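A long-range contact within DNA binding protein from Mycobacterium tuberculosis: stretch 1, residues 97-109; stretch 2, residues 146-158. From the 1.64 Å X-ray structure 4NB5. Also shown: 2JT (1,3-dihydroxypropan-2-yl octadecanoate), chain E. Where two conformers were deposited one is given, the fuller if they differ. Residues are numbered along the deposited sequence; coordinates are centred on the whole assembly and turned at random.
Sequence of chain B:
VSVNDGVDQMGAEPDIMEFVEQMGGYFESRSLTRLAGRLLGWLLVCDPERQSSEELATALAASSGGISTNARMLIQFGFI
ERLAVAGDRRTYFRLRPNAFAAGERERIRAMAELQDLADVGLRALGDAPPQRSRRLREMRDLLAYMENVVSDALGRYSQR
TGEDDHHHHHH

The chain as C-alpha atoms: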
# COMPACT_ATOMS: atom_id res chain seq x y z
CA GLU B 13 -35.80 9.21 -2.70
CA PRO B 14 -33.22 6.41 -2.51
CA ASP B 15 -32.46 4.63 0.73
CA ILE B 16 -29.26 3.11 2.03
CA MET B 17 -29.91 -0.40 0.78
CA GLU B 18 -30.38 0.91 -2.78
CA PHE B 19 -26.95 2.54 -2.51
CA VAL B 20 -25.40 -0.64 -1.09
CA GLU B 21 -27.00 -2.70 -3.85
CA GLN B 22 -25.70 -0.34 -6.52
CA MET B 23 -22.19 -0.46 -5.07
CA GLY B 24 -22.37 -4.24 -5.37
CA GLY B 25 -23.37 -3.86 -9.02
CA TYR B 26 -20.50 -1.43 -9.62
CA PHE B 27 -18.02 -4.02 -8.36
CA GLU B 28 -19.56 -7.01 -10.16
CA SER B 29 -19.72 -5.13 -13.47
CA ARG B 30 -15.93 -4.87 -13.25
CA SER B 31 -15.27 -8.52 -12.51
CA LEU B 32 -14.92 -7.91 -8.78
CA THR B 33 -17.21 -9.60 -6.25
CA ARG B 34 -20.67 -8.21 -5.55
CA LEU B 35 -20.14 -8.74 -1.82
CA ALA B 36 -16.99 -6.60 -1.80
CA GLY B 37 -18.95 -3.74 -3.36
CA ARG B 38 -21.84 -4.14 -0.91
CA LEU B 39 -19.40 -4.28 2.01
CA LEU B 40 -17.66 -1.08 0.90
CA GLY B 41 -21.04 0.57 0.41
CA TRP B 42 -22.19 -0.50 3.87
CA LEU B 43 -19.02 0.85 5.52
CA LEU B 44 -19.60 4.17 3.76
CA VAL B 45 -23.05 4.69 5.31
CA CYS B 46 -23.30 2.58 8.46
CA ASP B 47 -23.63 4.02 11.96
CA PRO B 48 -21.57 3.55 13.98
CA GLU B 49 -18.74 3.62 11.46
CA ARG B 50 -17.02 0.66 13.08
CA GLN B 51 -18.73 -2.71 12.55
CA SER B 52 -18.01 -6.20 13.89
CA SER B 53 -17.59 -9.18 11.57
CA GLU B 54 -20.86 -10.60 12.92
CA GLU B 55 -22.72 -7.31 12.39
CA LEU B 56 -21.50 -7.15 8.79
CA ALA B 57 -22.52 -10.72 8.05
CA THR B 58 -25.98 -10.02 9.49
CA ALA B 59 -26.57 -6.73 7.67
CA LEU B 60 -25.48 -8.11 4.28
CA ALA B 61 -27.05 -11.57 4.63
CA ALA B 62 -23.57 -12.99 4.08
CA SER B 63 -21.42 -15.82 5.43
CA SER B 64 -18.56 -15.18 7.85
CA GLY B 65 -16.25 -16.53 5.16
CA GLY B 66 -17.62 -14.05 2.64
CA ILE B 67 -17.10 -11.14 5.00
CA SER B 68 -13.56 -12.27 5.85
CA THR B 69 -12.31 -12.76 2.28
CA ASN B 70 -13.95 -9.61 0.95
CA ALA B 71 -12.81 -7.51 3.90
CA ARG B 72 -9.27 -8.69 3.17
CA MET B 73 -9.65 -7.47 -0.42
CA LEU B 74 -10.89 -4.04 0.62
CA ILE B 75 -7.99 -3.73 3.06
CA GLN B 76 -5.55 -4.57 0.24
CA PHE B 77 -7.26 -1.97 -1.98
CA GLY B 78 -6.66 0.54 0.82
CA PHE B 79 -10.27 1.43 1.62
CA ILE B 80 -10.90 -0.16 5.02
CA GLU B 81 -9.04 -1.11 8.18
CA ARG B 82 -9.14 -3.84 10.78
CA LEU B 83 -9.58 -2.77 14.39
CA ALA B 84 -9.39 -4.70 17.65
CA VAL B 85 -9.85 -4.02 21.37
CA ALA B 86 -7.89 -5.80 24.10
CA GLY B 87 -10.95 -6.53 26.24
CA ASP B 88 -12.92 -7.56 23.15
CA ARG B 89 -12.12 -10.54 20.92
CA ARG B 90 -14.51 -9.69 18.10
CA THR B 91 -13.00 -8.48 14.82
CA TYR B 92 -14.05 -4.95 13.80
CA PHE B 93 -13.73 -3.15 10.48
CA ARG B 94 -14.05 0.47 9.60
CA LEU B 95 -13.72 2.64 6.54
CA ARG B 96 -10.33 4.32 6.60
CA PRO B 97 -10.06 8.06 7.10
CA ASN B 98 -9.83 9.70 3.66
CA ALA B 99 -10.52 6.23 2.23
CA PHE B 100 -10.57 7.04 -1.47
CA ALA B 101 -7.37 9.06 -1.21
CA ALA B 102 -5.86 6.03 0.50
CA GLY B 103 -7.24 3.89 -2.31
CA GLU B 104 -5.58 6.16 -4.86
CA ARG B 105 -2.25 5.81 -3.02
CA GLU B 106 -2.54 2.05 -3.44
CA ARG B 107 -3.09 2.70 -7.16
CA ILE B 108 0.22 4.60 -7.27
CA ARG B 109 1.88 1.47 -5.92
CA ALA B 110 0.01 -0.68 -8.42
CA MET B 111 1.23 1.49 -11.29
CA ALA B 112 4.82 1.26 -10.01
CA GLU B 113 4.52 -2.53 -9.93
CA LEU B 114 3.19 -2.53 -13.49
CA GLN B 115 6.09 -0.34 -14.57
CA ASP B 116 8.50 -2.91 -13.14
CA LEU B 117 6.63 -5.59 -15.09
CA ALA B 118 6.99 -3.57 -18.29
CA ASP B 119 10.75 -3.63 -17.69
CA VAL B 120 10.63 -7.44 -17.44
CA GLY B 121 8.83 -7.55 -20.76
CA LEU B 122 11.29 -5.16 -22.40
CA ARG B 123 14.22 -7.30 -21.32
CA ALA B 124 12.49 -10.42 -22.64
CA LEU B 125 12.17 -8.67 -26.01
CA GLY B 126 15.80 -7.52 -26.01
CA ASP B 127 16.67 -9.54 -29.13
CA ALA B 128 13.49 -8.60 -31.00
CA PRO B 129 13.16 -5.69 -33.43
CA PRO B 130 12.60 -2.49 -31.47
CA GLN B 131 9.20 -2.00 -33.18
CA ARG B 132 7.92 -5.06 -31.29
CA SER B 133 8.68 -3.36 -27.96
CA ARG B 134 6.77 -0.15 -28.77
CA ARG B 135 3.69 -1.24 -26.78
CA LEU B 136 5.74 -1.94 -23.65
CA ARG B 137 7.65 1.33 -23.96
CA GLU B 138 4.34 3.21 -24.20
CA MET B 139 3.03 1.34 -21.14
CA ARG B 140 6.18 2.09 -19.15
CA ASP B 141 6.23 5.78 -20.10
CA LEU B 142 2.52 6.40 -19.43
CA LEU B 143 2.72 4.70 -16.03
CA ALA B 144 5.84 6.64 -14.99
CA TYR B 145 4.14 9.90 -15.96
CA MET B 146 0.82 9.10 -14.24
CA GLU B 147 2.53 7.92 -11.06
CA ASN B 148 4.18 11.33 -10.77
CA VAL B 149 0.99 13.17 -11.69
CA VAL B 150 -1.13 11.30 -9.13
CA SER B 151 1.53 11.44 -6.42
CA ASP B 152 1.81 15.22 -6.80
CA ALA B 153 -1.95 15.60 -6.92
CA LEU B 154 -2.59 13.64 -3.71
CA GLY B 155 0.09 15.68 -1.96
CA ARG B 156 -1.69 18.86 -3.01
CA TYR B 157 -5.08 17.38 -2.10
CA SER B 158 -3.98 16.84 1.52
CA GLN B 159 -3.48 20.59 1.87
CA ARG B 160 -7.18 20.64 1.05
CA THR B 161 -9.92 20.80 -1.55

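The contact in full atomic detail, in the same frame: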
# COMPACT_ATOMS: atom_id res chain seq x y z
N PRO B 97 -9.94 6.62 7.32
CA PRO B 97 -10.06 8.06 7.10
C PRO B 97 -9.59 8.39 5.68
O PRO B 97 -8.64 7.76 5.22
CB PRO B 97 -9.07 8.66 8.11
CG PRO B 97 -8.79 7.58 9.09
CD PRO B 97 -8.97 6.28 8.37
N ASN B 98 -10.25 9.31 4.99
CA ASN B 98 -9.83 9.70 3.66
C ASN B 98 -9.66 8.46 2.77
O ASN B 98 -8.67 8.32 2.05
CB ASN B 98 -8.50 10.46 3.78
CG ASN B 98 -8.34 11.55 2.73
OD1 ASN B 98 -9.32 12.08 2.21
ND2 ASN B 98 -7.09 11.90 2.44
N ALA B 99 -10.65 7.57 2.82
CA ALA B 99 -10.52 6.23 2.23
C ALA B 99 -10.19 6.19 0.75
O ALA B 99 -9.41 5.36 0.31
CB ALA B 99 -11.79 5.41 2.49
N PHE B 100 -10.80 7.08 -0.03
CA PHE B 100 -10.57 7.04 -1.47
C PHE B 100 -9.23 7.66 -1.86
O PHE B 100 -8.63 7.28 -2.86
CB PHE B 100 -11.78 7.60 -2.22
CG PHE B 100 -12.92 6.63 -2.28
CD1 PHE B 100 -13.70 6.41 -1.16
CD2 PHE B 100 -13.14 5.87 -3.41
CE1 PHE B 100 -14.73 5.48 -1.19
CE2 PHE B 100 -14.17 4.93 -3.44
CZ PHE B 100 -14.96 4.75 -2.32
N ALA B 101 -8.73 8.57 -1.03
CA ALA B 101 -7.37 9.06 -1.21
C ALA B 101 -6.40 7.93 -0.90
O ALA B 101 -5.42 7.73 -1.62
CB ALA B 101 -7.09 10.23 -0.33
N ALA B 102 -6.68 7.19 0.16
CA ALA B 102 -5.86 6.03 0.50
C ALA B 102 -5.91 4.97 -0.61
O ALA B 102 -4.89 4.35 -0.96
CB ALA B 102 -6.32 5.43 1.82
N GLY B 103 -7.09 4.78 -1.17
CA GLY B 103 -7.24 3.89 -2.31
C GLY B 103 -6.39 4.34 -3.50
O GLY B 103 -5.74 3.51 -4.17
N GLU B 104 -6.39 5.64 -3.76
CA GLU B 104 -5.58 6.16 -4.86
C GLU B 104 -4.08 6.00 -4.60
O GLU B 104 -3.31 5.82 -5.54
CB GLU B 104 -5.90 7.63 -5.14
CG GLU B 104 -7.07 7.83 -6.09
CD GLU B 104 -6.86 7.16 -7.44
OE1 GLU B 104 -7.78 6.45 -7.89
OE2 GLU B 104 -5.78 7.34 -8.05
N ARG B 105 -3.66 6.07 -3.34
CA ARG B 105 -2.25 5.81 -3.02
C ARG B 105 -1.88 4.37 -3.34
O ARG B 105 -0.78 4.09 -3.81
CB ARG B 105 -1.96 6.12 -1.55
CG ARG B 105 -2.03 7.59 -1.23
CD ARG B 105 -1.93 7.82 0.26
NE ARG B 105 -2.49 9.11 0.65
CZ ARG B 105 -3.25 9.30 1.73
NH1 ARG B 105 -3.54 8.30 2.54
NH2 ARG B 105 -3.72 10.51 1.99
N GLU B 106 -2.79 3.44 -3.10
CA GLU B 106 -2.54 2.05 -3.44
C GLU B 106 -2.42 1.92 -4.96
O GLU B 106 -1.62 1.11 -5.45
CB GLU B 106 -3.64 1.14 -2.90
CG GLU B 106 -3.59 -0.28 -3.45
CD GLU B 106 -2.35 -1.03 -3.02
OE1 GLU B 106 -2.16 -2.18 -3.48
OE2 GLU B 106 -1.56 -0.47 -2.23
N ARG B 107 -3.19 2.71 -5.70
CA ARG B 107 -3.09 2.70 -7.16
C ARG B 107 -1.72 3.19 -7.64
O ARG B 107 -1.20 2.67 -8.63
CB ARG B 107 -4.18 3.55 -7.80
CG ARG B 107 -5.47 2.81 -7.98
CD ARG B 107 -6.06 3.00 -9.37
NE ARG B 107 -5.06 2.87 -10.44
CZ ARG B 107 -4.83 1.75 -11.13
NH1 ARG B 107 -5.50 0.64 -10.88
NH2 ARG B 107 -3.91 1.76 -12.09
N ILE B 108 -1.14 4.16 -6.95
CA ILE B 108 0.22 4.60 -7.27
C ILE B 108 1.17 3.42 -7.17
O ILE B 108 2.01 3.21 -8.05
CB ILE B 108 0.71 5.70 -6.32
CG1 ILE B 108 -0.09 6.99 -6.54
CG2 ILE B 108 2.20 5.96 -6.54
CD1 ILE B 108 0.29 8.10 -5.58
N ARG B 109 1.05 2.66 -6.09
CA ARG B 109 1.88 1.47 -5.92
C ARG B 109 1.64 0.48 -7.04
O ARG B 109 2.57 -0.09 -7.61
CB ARG B 109 1.60 0.79 -4.58
CG ARG B 109 2.24 -0.59 -4.53
CD ARG B 109 2.40 -1.13 -3.14
NE ARG B 109 3.20 -2.35 -3.18
CZ ARG B 109 3.68 -2.98 -2.11
NH1 ARG B 109 3.45 -2.50 -0.89
NH2 ARG B 109 4.39 -4.09 -2.26
N MET B 146 2.03 9.04 -15.06
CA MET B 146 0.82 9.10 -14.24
C MET B 146 1.13 8.91 -12.76
O MET B 146 0.48 9.51 -11.90
CB MET B 146 -0.20 8.05 -14.71
CG MET B 146 -0.79 8.34 -16.08
SD MET B 146 -1.64 9.94 -16.23
CE MET B 146 -2.43 10.01 -14.66
N GLU B 147 2.12 8.08 -12.44
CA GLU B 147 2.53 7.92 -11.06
C GLU B 147 2.94 9.27 -10.47
O GLU B 147 2.56 9.61 -9.35
CB GLU B 147 3.72 6.96 -10.97
CG GLU B 147 3.37 5.51 -11.26
CD GLU B 147 4.60 4.65 -11.45
OE1 GLU B 147 5.52 4.77 -10.61
OE2 GLU B 147 4.66 3.88 -12.43
N ASN B 148 3.72 10.03 -11.23
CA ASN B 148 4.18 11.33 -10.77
C ASN B 148 3.02 12.31 -10.67
O ASN B 148 2.91 13.05 -9.69
CB ASN B 148 5.26 11.87 -11.70
CG ASN B 148 5.72 13.25 -11.31
OD1 ASN B 148 6.36 13.44 -10.28
ND2 ASN B 148 5.39 14.24 -12.14
N VAL B 149 2.16 12.30 -11.67
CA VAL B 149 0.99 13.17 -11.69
C VAL B 149 0.12 12.95 -10.45
O VAL B 149 -0.21 13.90 -9.73
CB VAL B 149 0.14 12.96 -12.95
CG1 VAL B 149 -1.22 13.61 -12.80
CG2 VAL B 149 0.86 13.52 -14.16
N VAL B 150 -0.23 11.69 -10.21
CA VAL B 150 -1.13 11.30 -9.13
C VAL B 150 -0.47 11.55 -7.77
O VAL B 150 -1.10 12.06 -6.84
CB VAL B 150 -1.54 9.82 -9.26
CG1 VAL B 150 -2.38 9.38 -8.07
CG2 VAL B 150 -2.30 9.60 -10.56
N SER B 151 0.80 11.20 -7.66
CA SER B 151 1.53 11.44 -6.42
C SER B 151 1.49 12.92 -6.05
O SER B 151 1.16 13.27 -4.91
CB SER B 151 2.98 10.98 -6.54
OG SER B 151 3.65 11.10 -5.30
N ASP B 152 1.80 13.78 -7.02
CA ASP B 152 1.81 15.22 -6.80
C ASP B 152 0.42 15.70 -6.43
O ASP B 152 0.25 16.53 -5.53
CB ASP B 152 2.27 15.95 -8.07
CG ASP B 152 2.02 17.45 -8.00
OD1 ASP B 152 2.85 18.17 -7.41
OD2 ASP B 152 0.98 17.91 -8.54
N ALA B 153 -0.58 15.17 -7.12
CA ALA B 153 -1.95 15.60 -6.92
C ALA B 153 -2.46 15.25 -5.52
O ALA B 153 -3.17 16.03 -4.89
CB ALA B 153 -2.86 15.01 -7.98
N LEU B 154 -2.12 14.06 -5.04
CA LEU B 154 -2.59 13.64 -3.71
C LEU B 154 -1.88 14.46 -2.63
O LEU B 154 -2.46 14.77 -1.60
CB LEU B 154 -2.36 12.15 -3.49
CG LEU B 154 -3.24 11.19 -4.31
CD1 LEU B 154 -2.82 9.76 -4.05
CD2 LEU B 154 -4.72 11.36 -3.96
N GLY B 155 -0.62 14.80 -2.87
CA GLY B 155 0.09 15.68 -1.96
C GLY B 155 -0.64 17.00 -1.83
O GLY B 155 -0.87 17.48 -0.73
N ARG B 156 -0.99 17.58 -2.98
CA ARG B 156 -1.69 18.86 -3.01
C ARG B 156 -3.09 18.74 -2.41
O ARG B 156 -3.58 19.68 -1.79
CB ARG B 156 -1.80 19.37 -4.44
CG ARG B 156 -0.48 19.76 -5.08
CD ARG B 156 0.06 21.07 -4.52
NE ARG B 156 -0.86 22.19 -4.73
CZ ARG B 156 -0.92 22.92 -5.84
NH1 ARG B 156 -0.12 22.66 -6.87
NH2 ARG B 156 -1.80 23.91 -5.93
N TYR B 157 -3.73 17.60 -2.61
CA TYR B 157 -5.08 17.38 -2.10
C TYR B 157 -5.10 17.46 -0.57
O TYR B 157 -6.02 18.03 0.02
CB TYR B 157 -5.62 16.03 -2.57
CG TYR B 157 -7.08 15.84 -2.28
CD1 TYR B 157 -8.04 16.57 -2.96
CD2 TYR B 157 -7.51 14.94 -1.31
CE1 TYR B 157 -9.38 16.40 -2.70
CE2 TYR B 157 -8.86 14.77 -1.04
CZ TYR B 157 -9.78 15.51 -1.74
OH TYR B 157 -11.12 15.36 -1.50
N SER B 158 -4.09 16.87 0.07
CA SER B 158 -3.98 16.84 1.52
C SER B 158 -3.98 18.23 2.15
O SER B 158 -4.46 18.42 3.26
CB SER B 158 -2.70 16.13 1.92
OG SER B 158 -1.58 16.93 1.57
C10 2JT E . -12.42 0.13 -7.00
C13 2JT E . -12.29 -1.47 -10.70
C15 2JT E . -12.32 0.35 -12.39
C17 2JT E . -12.40 0.12 -14.84
C20 2JT E . -15.72 1.03 -16.56
C21 2JT E . -15.63 2.18 -17.46
C22 2JT E . -16.80 3.16 -17.23
C24 2JT E . -19.23 3.33 -16.95
O01 2JT E . -9.63 0.23 -8.43
C02 2JT E . -10.02 0.95 -7.55
O03 2JT E . -9.31 0.77 -6.41
C04 2JT E . -8.69 1.60 -5.72
C05 2JT E . -8.24 2.77 -6.54
O06 2JT E . -8.81 3.93 -6.09
C07 2JT E . -7.57 0.57 -5.28
O08 2JT E . -6.76 1.12 -4.58
C09 2JT E . -11.50 1.40 -7.30
C11 2JT E . -13.05 -0.44 -8.29
C12 2JT E . -11.92 -0.76 -9.37
C14 2JT E . -11.57 -0.87 -11.88
C16 2JT E . -11.86 0.84 -13.68
C18 2JT E . -13.84 0.23 -14.97
C19 2JT E . -14.38 0.25 -16.42
C23 2JT E . -18.12 2.70 -17.66
C25 2JT E . -20.44 2.44 -17.24

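Leu154 is the centre of this contact. Its CA-to-CB bond points toward the opposing helix, and its side chain, in the m rotamer at chi1 with chi2 near t, sits as a knob in a hole formed by Ala101, Glu104, Arg105 and Ile108. These positions follow the i, i+3, i+4, i+7 spacing that lines up one face of a helix. Leu154 CD1 lies 3.6 Å from Arg105 CG, 3.8 Å from Ile108 CD1 and 3.9 Å from Glu104 CB, so the methyl group meets carbon even where the neighbour is a charged residue. The other methyl, Leu154 CD2, is 4.5 Å from Ala101 CB. Ala101 has its CA-to-CB bond toward stretch 2 and is buried; its single methyl forms one wall of the hole. The CA atoms of Ala101 and Leu154 are 7.1 Å apart, whereas those of Ile108 and Glu147 are 5.5 Å apart, so the backbones are closer at the Ile108 end.

Ile108 extends the apolar centre along the helix and loses more surface to the other stretch than any other residue here. Its CA-to-CB bond points sideways, but with chi1 m and chi2 t the chain reaches across. Ile108 CG1 packs 3.6 Å from Val150 CG1, while Ile108 CD1 lies 3.7 Å from Ser151 CA. The short side chain of Ser151 leaves its backbone accessible to that methyl. Val150, one turn before Leu154, presents a compact branched surface, and its CA-to-CB bond points toward the other stretch.

The two helices run nearly antiparallel, at 154°, with a closest approach of 9.8 Å between axes. Packing alone joins them: about 406 Å² is buried, summed over both sides, and no hydrogen bond crosses between the stretches.

Farther out, Arg105 and Glu147 contribute carbon to the contact while polar atoms at their ends bond elsewhere in the structure. The aliphatic part of Arg105 covers Leu154, and its NH1 and NH2 are the atoms so bonded. Glu147 has its CG 4.2 Å from Ile108 O and its OE2 satisfied in the same way. Glu104 is the exception: it is buried, and besides its CB against Leu154 CD1, its carboxylate also lies close to an apolar side chain, with OE2 4.0 Å from Val150 CG1. Its OE1 accepts a hydrogen bond of 3.3 Å from O06 of the bound 2JT, so this side chain links the interface to the lipid's glycerol end.

At the other end of the contact, the CA-to-CB bond of Tyr157 points toward stretch 1. Tyr157 is buried, and its broad ring extends the covered surface to the Asn98 end. Asn98 OD1 approaches the edge of its ring, 4.2 Å from Tyr157 CE2, a contact rather than a hydrogen bond. Asn98 occupies the N-cap position, although its side chain makes no capping bond; its ND2 is hydrogen-bonded elsewhere.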